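Side-chain contacts in exopolyphosphatase-related protein (Archaeoglobus fulgidus, PDB 3LLV), which is of uncertain function: its N-terminal Rossmann domain, the part in this structure, probably binds NAD(P), and the whole protein may also bind nucleic acid: residues 86-91 / 99-104; 20-25 / 32-37. One frame throughout, in Å; residues are numbered along the deposited sequence.

Contact 1: 86-91 / 99-104; sequences KILKAL and AIVRVS. With PO4 (phosphate ion), chain B.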
ATOM      1  N   LYS A  86       2.173  -9.094  -8.159  1.00 10.34           N
ATOM      2  CA  LYS A  86       0.881  -9.495  -8.707  1.00 10.94           C
ATOM      3  C   LYS A  86      -0.165  -8.409  -8.497  1.00 11.16           C
ATOM      4  O   LYS A  86      -0.977  -8.132  -9.411  1.00 12.11           O
ATOM      5  CB  LYS A  86       0.435 -10.810  -8.090  1.00 11.05           C
ATOM      6  CG  LYS A  86       1.137 -12.014  -8.668  1.00 12.77           C
ATOM      7  CD  LYS A  86       0.688 -13.268  -7.931  1.00 15.86           C
ATOM      8  CE  LYS A  86       0.917 -14.522  -8.757  1.00 21.03           C
ATOM      9  NZ  LYS A  86       2.346 -14.689  -9.142  1.00 22.20           N
ATOM     10  N   ILE A  87      -0.131  -7.776  -7.324  1.00 10.20           N
ATOM     11  CA  ILE A  87      -1.076  -6.705  -7.018  1.00 10.69           C
ATOM     12  C   ILE A  87      -0.848  -5.525  -7.950  1.00 10.27           C
ATOM     13  O   ILE A  87      -1.793  -4.984  -8.557  1.00 10.49           O
ATOM     14  CB  ILE A  87      -0.928  -6.235  -5.553  1.00 10.33           C
ATOM     15  CG1 ILE A  87      -1.404  -7.340  -4.583  1.00 10.18           C
ATOM     16  CG2 ILE A  87      -1.628  -4.909  -5.349  1.00 10.68           C
ATOM     17  CD1 ILE A  87      -0.974  -7.084  -3.160  1.00 10.15           C
ATOM     18  N   LEU A  88       0.420  -5.159  -8.112  1.00 10.88           N
ATOM     19  CA  LEU A  88       0.785  -4.009  -8.941  1.00 11.20           C
ATOM     20  C   LEU A  88       0.363  -4.268 -10.402  1.00 11.61           C
ATOM     21  O   LEU A  88      -0.130  -3.366 -11.065  1.00 11.66           O
ATOM     22  CB  LEU A  88       2.301  -3.777  -8.866  1.00 11.15           C
ATOM     23  CG  LEU A  88       2.914  -2.739  -9.829  1.00 11.07           C
ATOM     24  CD1 LEU A  88       2.282  -1.357  -9.592  1.00 10.76           C
ATOM     25  CD2 LEU A  88       4.445  -2.679  -9.656  1.00 11.04           C
ATOM     26  N   LYS A  89       0.570  -5.491 -10.893  1.00 11.00           N
ATOM     27  CA  LYS A  89       0.206  -5.805 -12.276  1.00 11.13           C
ATOM     28  C   LYS A  89      -1.311  -5.770 -12.479  1.00 11.20           C
ATOM     29  O   LYS A  89      -1.769  -5.295 -13.520  1.00 11.10           O
ATOM     30  CB  LYS A  89       0.777  -7.167 -12.662  1.00 11.60           C
ATOM     31  CG  LYS A  89       2.302  -7.086 -12.916  1.00 10.82           C
ATOM     32  CD  LYS A  89       2.926  -8.456 -13.219  1.00 13.55           C
ATOM     33  CE  LYS A  89       4.429  -8.323 -13.381  1.00 14.10           C
ATOM     34  NZ  LYS A  89       5.120  -9.630 -13.557  1.00 13.55           N
ATOM     35  N   ALA A  90      -2.069  -6.287 -11.503  1.00 11.22           N
ATOM     36  CA  ALA A  90      -3.545  -6.224 -11.531  1.00 10.40           C
ATOM     37  C   ALA A  90      -4.017  -4.767 -11.576  1.00 10.34           C
ATOM     38  O   ALA A  90      -4.859  -4.381 -12.414  1.00 10.05           O
ATOM     39  CB  ALA A  90      -4.173  -6.960 -10.306  1.00 11.40           C
ATOM     40  N   LEU A  91      -3.462  -3.962 -10.674  1.00 10.27           N
ATOM     41  CA  LEU A  91      -3.759  -2.549 -10.618  1.00 10.50           C
ATOM     42  C   LEU A  91      -3.483  -1.894 -11.957  1.00 10.48           C
ATOM     43  O   LEU A  91      -4.351  -1.216 -12.499  1.00 10.73           O
ATOM     44  CB  LEU A  91      -2.944  -1.864  -9.499  1.00 10.98           C
ATOM     45  CG  LEU A  91      -3.209  -0.364  -9.364  1.00 10.84           C
ATOM     46  CD1 LEU A  91      -4.678  -0.049  -9.008  1.00 13.08           C
ATOM     47  CD2 LEU A  91      -2.249   0.271  -8.327  1.00 12.39           C
ATOM     48  N   ALA A  99       1.245   4.741  -7.717  1.00 10.01           N
ATOM     49  CA  ALA A  99       1.423   3.632  -6.764  1.00  9.93           C
ATOM     50  C   ALA A  99       2.802   3.661  -6.141  1.00 10.32           C
ATOM     51  O   ALA A  99       3.812   3.898  -6.833  1.00  9.93           O
ATOM     52  CB  ALA A  99       1.183   2.282  -7.434  1.00  9.97           C
ATOM     53  N   ILE A 100       2.840   3.455  -4.823  1.00 10.86           N
ATOM     54  CA  ILE A 100       4.121   3.362  -4.114  1.00 10.90           C
ATOM     55  C   ILE A 100       4.126   1.970  -3.535  1.00 10.88           C
ATOM     56  O   ILE A 100       3.174   1.568  -2.874  1.00 10.69           O
ATOM     57  CB  ILE A 100       4.228   4.376  -2.982  1.00 10.64           C
ATOM     58  CG1 ILE A 100       4.025   5.811  -3.515  1.00 12.55           C
ATOM     59  CG2 ILE A 100       5.587   4.201  -2.255  1.00  8.64           C
ATOM     60  CD1 ILE A 100       4.037   6.866  -2.414  1.00 12.95           C
ATOM     61  N   VAL A 101       5.197   1.222  -3.803  1.00 11.66           N
ATOM     62  CA  VAL A 101       5.183  -0.199  -3.500  1.00 12.31           C
ATOM     63  C   VAL A 101       6.353  -0.578  -2.623  1.00 11.56           C
ATOM     64  O   VAL A 101       7.476  -0.189  -2.907  1.00 11.54           O
ATOM     65  CB  VAL A 101       5.241  -1.010  -4.809  1.00 12.51           C
ATOM     66  CG1 VAL A 101       4.972  -2.483  -4.532  1.00 13.74           C
ATOM     67  CG2 VAL A 101       4.242  -0.434  -5.815  1.00 14.01           C
ATOM     68  N   ARG A 102       6.054  -1.318  -1.556  1.00 11.16           N
ATOM     69  CA  ARG A 102       7.071  -1.924  -0.683  1.00  9.97           C
ATOM     70  C   ARG A 102       7.742  -3.161  -1.311  1.00  9.91           C
ATOM     71  O   ARG A 102       7.071  -4.073  -1.808  1.00 10.71           O
ATOM     72  CB  ARG A 102       6.398  -2.285   0.649  1.00  9.36           C
ATOM     73  CG  ARG A 102       7.340  -2.958   1.628  1.00  9.81           C
ATOM     74  CD  ARG A 102       6.507  -3.457   2.806  1.00  9.50           C
ATOM     75  NE  ARG A 102       7.311  -4.187   3.755  1.00 13.11           N
ATOM     76  CZ  ARG A 102       6.962  -4.389   5.018  1.00 15.12           C
ATOM     77  NH1 ARG A 102       5.795  -3.898   5.472  1.00 16.28           N
ATOM     78  NH2 ARG A 102       7.774  -5.082   5.816  1.00 15.91           N
ATOM     79  N   VAL A 103       9.074  -3.164  -1.321  1.00  8.78           N
ATOM     80  CA  VAL A 103       9.851  -4.268  -1.889  1.00  9.39           C
ATOM     81  C   VAL A 103      10.894  -4.661  -0.856  1.00  9.59           C
ATOM     82  O   VAL A 103      11.587  -3.812  -0.317  1.00 10.39           O
ATOM     83  CB  VAL A 103      10.478  -3.831  -3.219  1.00  8.83           C
ATOM     84  CG1 VAL A 103      11.452  -4.899  -3.795  1.00  8.90           C
ATOM     85  CG2 VAL A 103       9.384  -3.516  -4.230  1.00  9.37           C
ATOM     86  N   SER A 104      10.988  -5.958  -0.563  1.00 10.58           N
ATOM     87  CA  SER A 104      11.948  -6.438   0.428  0.50 10.85           C
ATOM     88  C   SER A 104      13.320  -6.765  -0.172  1.00 10.78           C
ATOM     89  O   SER A 104      14.351  -6.606   0.495  1.00 11.99           O
ATOM     90  CB  SER A 104      11.367  -7.619   1.235  0.50 11.12           C
ATOM     91  OG  SER A 104      11.476  -8.866   0.564  0.50 11.67           O
TER
HETATM   92  P   PO4 B 142       5.170  -5.384   8.535  1.00 45.71           P
HETATM   93  O1  PO4 B 142       4.659  -4.157   7.844  1.00 43.83           O
HETATM   94  O2  PO4 B 142       6.253  -6.095   7.763  1.00 47.24           O
HETATM   95  O3  PO4 B 142       5.688  -5.041   9.908  1.00 46.87           O
HETATM   96  O4  PO4 B 142       4.018  -6.351   8.669  1.00 48.26           O
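The guanidinium of R102 meets the phosphate at its edge, where O1 of the ion lies in the plane of the group. R102 NH1 gives phosphate O1 a nearly straight hydrogen bond of 2.6 Å (N-H...O 164°). The second amino group, NH2, reaches phosphate O2 at 2.7 Å, a more bent bond of 140°. Two nitrogens thus grip two oxygens of one anion, and R102 NH1 also binds the carbonyl O of T77. With CG anti to the backbone N (chi1 178°), the extended chain brings the guanidinium to the ion, several ångströms from the strand backbone. A leucine in place of R102 would probably leave the phosphate without two of its donors and the T77 carbonyl without NH1 as donor.

The packing between helix and strand is wholly apolar and light. L88 CD1 straddles two residues of the strand, lying 4.4 Å from A99 CB and equally far from V101 CG2. One turn on, L91 CD2 approaches the same A99 CB at 4.1 Å, so the small methyl faces both leucines.

Helix 81-94 runs nearly antiparallel to strand 99-103, the segment axes 10.4 Å apart at closest approach. In the adjacent strand 73-76, V74 meets L91 and I76 sits beside V101; Y63 of helix 60-65 flanks L91, and A115 and A117 pack against L88 and V101.

Contact 2: 20-25 / 32-37; sequences GLVREL and VLAVDK
This is a buried, purely apolar helix-on-sheet contact, in which helix 16-27 lies over strand 32-36 and runs almost opposite to it (171° between the segment directions). The axes come within 9.0 Å, and valines and an alanine make up most of the interface. V22 does most of the bridging from the helix. Its CG2 reaches A34 CB at 4.0 Å and V32 CG1 at 4.2 Å, spanning two inward-facing residues of the strand with a single methyl. That methyl stands anti to the carbonyl carbon of V22, while CG1 takes the place anti to the backbone N (chi1 174°). L25 touches by the root of its side chain rather than by its branched end: L25 CB sits 3.7 Å from V32 CG2. V32 therefore receives both helix residues, one on each of its methyls, whereas L33 between the two inward residues points away from the helix.

The apolar layer continues beyond the pair. V11 of strand 9-12 touches V22 and V32, Y9 meets L25, and L45 of helix 39-47 packs on A34. At the strand's far end, the D36 carboxylate accepts bonds from S14 N and S38 N. Strand 9-12, helix 16-27 and strand 32-36 form the first beta-alpha-beta unit of a Rossmann fold, the unit which in dinucleotide-binding relatives cradles the cofactor.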
ATOM      1  N   GLY A  20      -0.350   1.162  10.234  1.00  7.74           N
ATOM      2  CA  GLY A  20       0.332   2.386  10.667  1.00  6.39           C
ATOM      3  C   GLY A  20       0.043   3.558   9.737  1.00  5.59           C
ATOM      4  O   GLY A  20      -0.253   4.670  10.187  1.00  4.75           O
ATOM      5  N   LEU A  21       0.099   3.301   8.433  1.00  4.18           N
ATOM      6  CA  LEU A  21      -0.208   4.326   7.433  1.00  3.76           C
ATOM      7  C   LEU A  21      -1.668   4.770   7.443  1.00  4.22           C
ATOM      8  O   LEU A  21      -1.950   5.950   7.291  1.00  4.28           O
ATOM      9  CB  LEU A  21       0.166   3.825   6.034  1.00  3.82           C
ATOM     10  CG  LEU A  21       1.659   3.938   5.744  1.00  3.53           C
ATOM     11  CD1 LEU A  21       2.051   3.105   4.518  1.00  4.16           C
ATOM     12  CD2 LEU A  21       2.064   5.389   5.565  1.00  4.06           C
ATOM     13  N   VAL A  22      -2.558   3.811   7.622  1.00  4.24           N
ATOM     14  CA  VAL A  22      -4.003   4.097   7.767  1.00  5.01           C
ATOM     15  C   VAL A  22      -4.217   5.058   8.943  1.00  5.47           C
ATOM     16  O   VAL A  22      -5.012   5.982   8.838  1.00  6.16           O
ATOM     17  CB  VAL A  22      -4.836   2.808   7.926  1.00  4.61           C
ATOM     18  CG1 VAL A  22      -6.312   3.145   8.218  1.00  3.48           C
ATOM     19  CG2 VAL A  22      -4.774   1.963   6.664  1.00  4.94           C
ATOM     20  N   ARG A  23      -3.494   4.923  10.048  1.00  6.53           N
ATOM     21  CA  ARG A  23      -3.622   5.846  11.181  1.00  6.49           C
ATOM     22  C   ARG A  23      -3.080   7.182  10.923  1.00  7.33           C
ATOM     23  O   ARG A  23      -3.683   8.173  11.202  1.00  6.43           O
ATOM     24  CB  ARG A  23      -2.845   5.343  12.361  1.00  6.84           C
ATOM     25  CG  ARG A  23      -3.485   4.300  13.092  1.00  7.57           C
ATOM     26  CD  ARG A  23      -2.759   4.060  14.368  1.00  8.29           C
ATOM     27  NE  ARG A  23      -2.650   5.212  15.223  1.00  9.24           N
ATOM     28  CZ  ARG A  23      -1.843   5.280  16.286  1.00 11.57           C
ATOM     29  NH1 ARG A  23      -1.808   6.348  17.031  1.00 12.00           N
ATOM     30  NH2 ARG A  23      -1.057   4.286  16.602  1.00 11.09           N
ATOM     31  N   GLU A  24      -1.870   7.205  10.418  1.00  6.57           N
ATOM     32  CA  GLU A  24      -1.177   8.461  10.248  1.00  8.05           C
ATOM     33  C   GLU A  24      -1.831   9.365   9.206  1.00  7.82           C
ATOM     34  O   GLU A  24      -1.903  10.576   9.403  1.00  8.17           O
ATOM     35  CB  GLU A  24       0.291   8.219   9.912  1.00  7.76           C
ATOM     36  CG  GLU A  24       1.165   9.453  10.089  1.00 11.61           C
ATOM     37  CD  GLU A  24       2.641   9.156   9.943  1.00 14.40           C
ATOM     38  OE1 GLU A  24       3.423  10.110   9.714  1.00 17.42           O
ATOM     39  OE2 GLU A  24       3.011   7.966  10.042  1.00 16.33           O
ATOM     40  N   LEU A  25      -2.298   8.780   8.104  1.00  7.32           N
ATOM     41  CA  LEU A  25      -2.977   9.551   7.067  1.00  7.18           C
ATOM     42  C   LEU A  25      -4.327  10.089   7.536  1.00  7.70           C
ATOM     43  O   LEU A  25      -4.689  11.229   7.242  1.00  8.13           O
ATOM     44  CB  LEU A  25      -3.119   8.722   5.785  1.00  6.80           C
ATOM     45  CG  LEU A  25      -1.798   8.477   5.041  1.00  5.94           C
ATOM     46  CD1 LEU A  25      -1.947   7.347   4.021  1.00  6.67           C
ATOM     47  CD2 LEU A  25      -1.285   9.734   4.376  1.00  6.42           C
ATOM     48  N   VAL A  32      -9.018   7.510   3.702  1.00  6.71           N
ATOM     49  CA  VAL A  32      -8.233   6.303   3.402  1.00  6.82           C
ATOM     50  C   VAL A  32      -9.125   5.075   3.378  1.00  6.79           C
ATOM     51  O   VAL A  32      -9.995   4.917   4.231  1.00  6.17           O
ATOM     52  CB  VAL A  32      -7.118   6.047   4.471  1.00  6.29           C
ATOM     53  CG1 VAL A  32      -6.153   4.962   3.990  1.00  6.08           C
ATOM     54  CG2 VAL A  32      -6.378   7.334   4.817  1.00  9.18           C
ATOM     55  N   LEU A  33      -8.894   4.202   2.400  1.00  7.50           N
ATOM     56  CA  LEU A  33      -9.546   2.904   2.379  1.00  7.19           C
ATOM     57  C   LEU A  33      -8.462   1.871   2.563  1.00  7.50           C
ATOM     58  O   LEU A  33      -7.485   1.876   1.804  1.00  7.56           O
ATOM     59  CB  LEU A  33     -10.232   2.647   1.039  1.00  6.76           C
ATOM     60  CG  LEU A  33     -10.873   1.266   0.832  1.00  7.70           C
ATOM     61  CD1 LEU A  33     -12.092   1.111   1.732  1.00  7.48           C
ATOM     62  CD2 LEU A  33     -11.230   1.031  -0.650  1.00  7.10           C
ATOM     63  N   ALA A  34      -8.656   0.991   3.534  1.00  7.83           N
ATOM     64  CA  ALA A  34      -7.737  -0.123   3.753  1.00  8.55           C
ATOM     65  C   ALA A  34      -8.263  -1.345   2.999  1.00  8.16           C
ATOM     66  O   ALA A  34      -9.473  -1.613   2.997  1.00  8.72           O
ATOM     67  CB  ALA A  34      -7.605  -0.414   5.238  1.00  8.07           C
ATOM     68  N   VAL A  35      -7.360  -2.074   2.344  1.00  7.45           N
ATOM     69  CA  VAL A  35      -7.743  -3.237   1.550  1.00  7.03           C
ATOM     70  C   VAL A  35      -6.864  -4.426   1.941  1.00  7.42           C
ATOM     71  O   VAL A  35      -5.647  -4.311   1.985  1.00  7.79           O
ATOM     72  CB  VAL A  35      -7.575  -2.965   0.022  1.00  7.23           C
ATOM     73  CG1 VAL A  35      -8.008  -4.177  -0.788  1.00  7.70           C
ATOM     74  CG2 VAL A  35      -8.371  -1.734  -0.407  1.00  7.35           C
ATOM     75  N   ASP A  36      -7.484  -5.574   2.196  1.00  7.50           N
ATOM     76  CA  ASP A  36      -6.745  -6.791   2.556  1.00  8.61           C
ATOM     77  C   ASP A  36      -7.680  -7.979   2.369  1.00  8.86           C
ATOM     78  O   ASP A  36      -8.895  -7.829   2.471  1.00  9.24           O
ATOM     79  CB  ASP A  36      -6.282  -6.728   4.016  1.00  9.03           C
ATOM     80  CG  ASP A  36      -5.119  -7.696   4.325  1.00  9.66           C
ATOM     81  OD1 ASP A  36      -3.942  -7.293   4.203  1.00 11.40           O
ATOM     82  OD2 ASP A  36      -5.370  -8.848   4.732  1.00  9.28           O
ATOM     83  N   LYS A  37      -7.111  -9.154   2.104  1.00  9.16           N
ATOM     84  CA  LYS A  37      -7.892 -10.382   2.008  1.00  9.03           C
ATOM     85  C   LYS A  37      -8.324 -10.901   3.389  1.00  9.27           C
ATOM     86  O   LYS A  37      -9.240 -11.716   3.469  1.00  9.17           O
ATOM     87  CB  LYS A  37      -7.131 -11.463   1.228  1.00  9.14           C
TER

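In the fold
Contacts 1 and 2 are both buried helix-on-strand packings in beta-alpha-beta units of one parallel sheet, yet they share no helix or strand. Their centres lie 15 Å apart, on opposite sides of the chain's centre, and their helices cover opposite faces, as right-handed crossovers running outward in opposite directions would place them. Contact 2 is the tighter and larger, with 183 Å² buried against 123 Å²; both are apolar, with R102 and D36 near their strand ends. Polarity gathers elsewhere: the phosphate held by R102 of contact 1 also bonds A17 N on helix 16-27 of contact 2. This ion, probably from the crystallisation liquor, sits in a place consistent with a cofactor phosphate site.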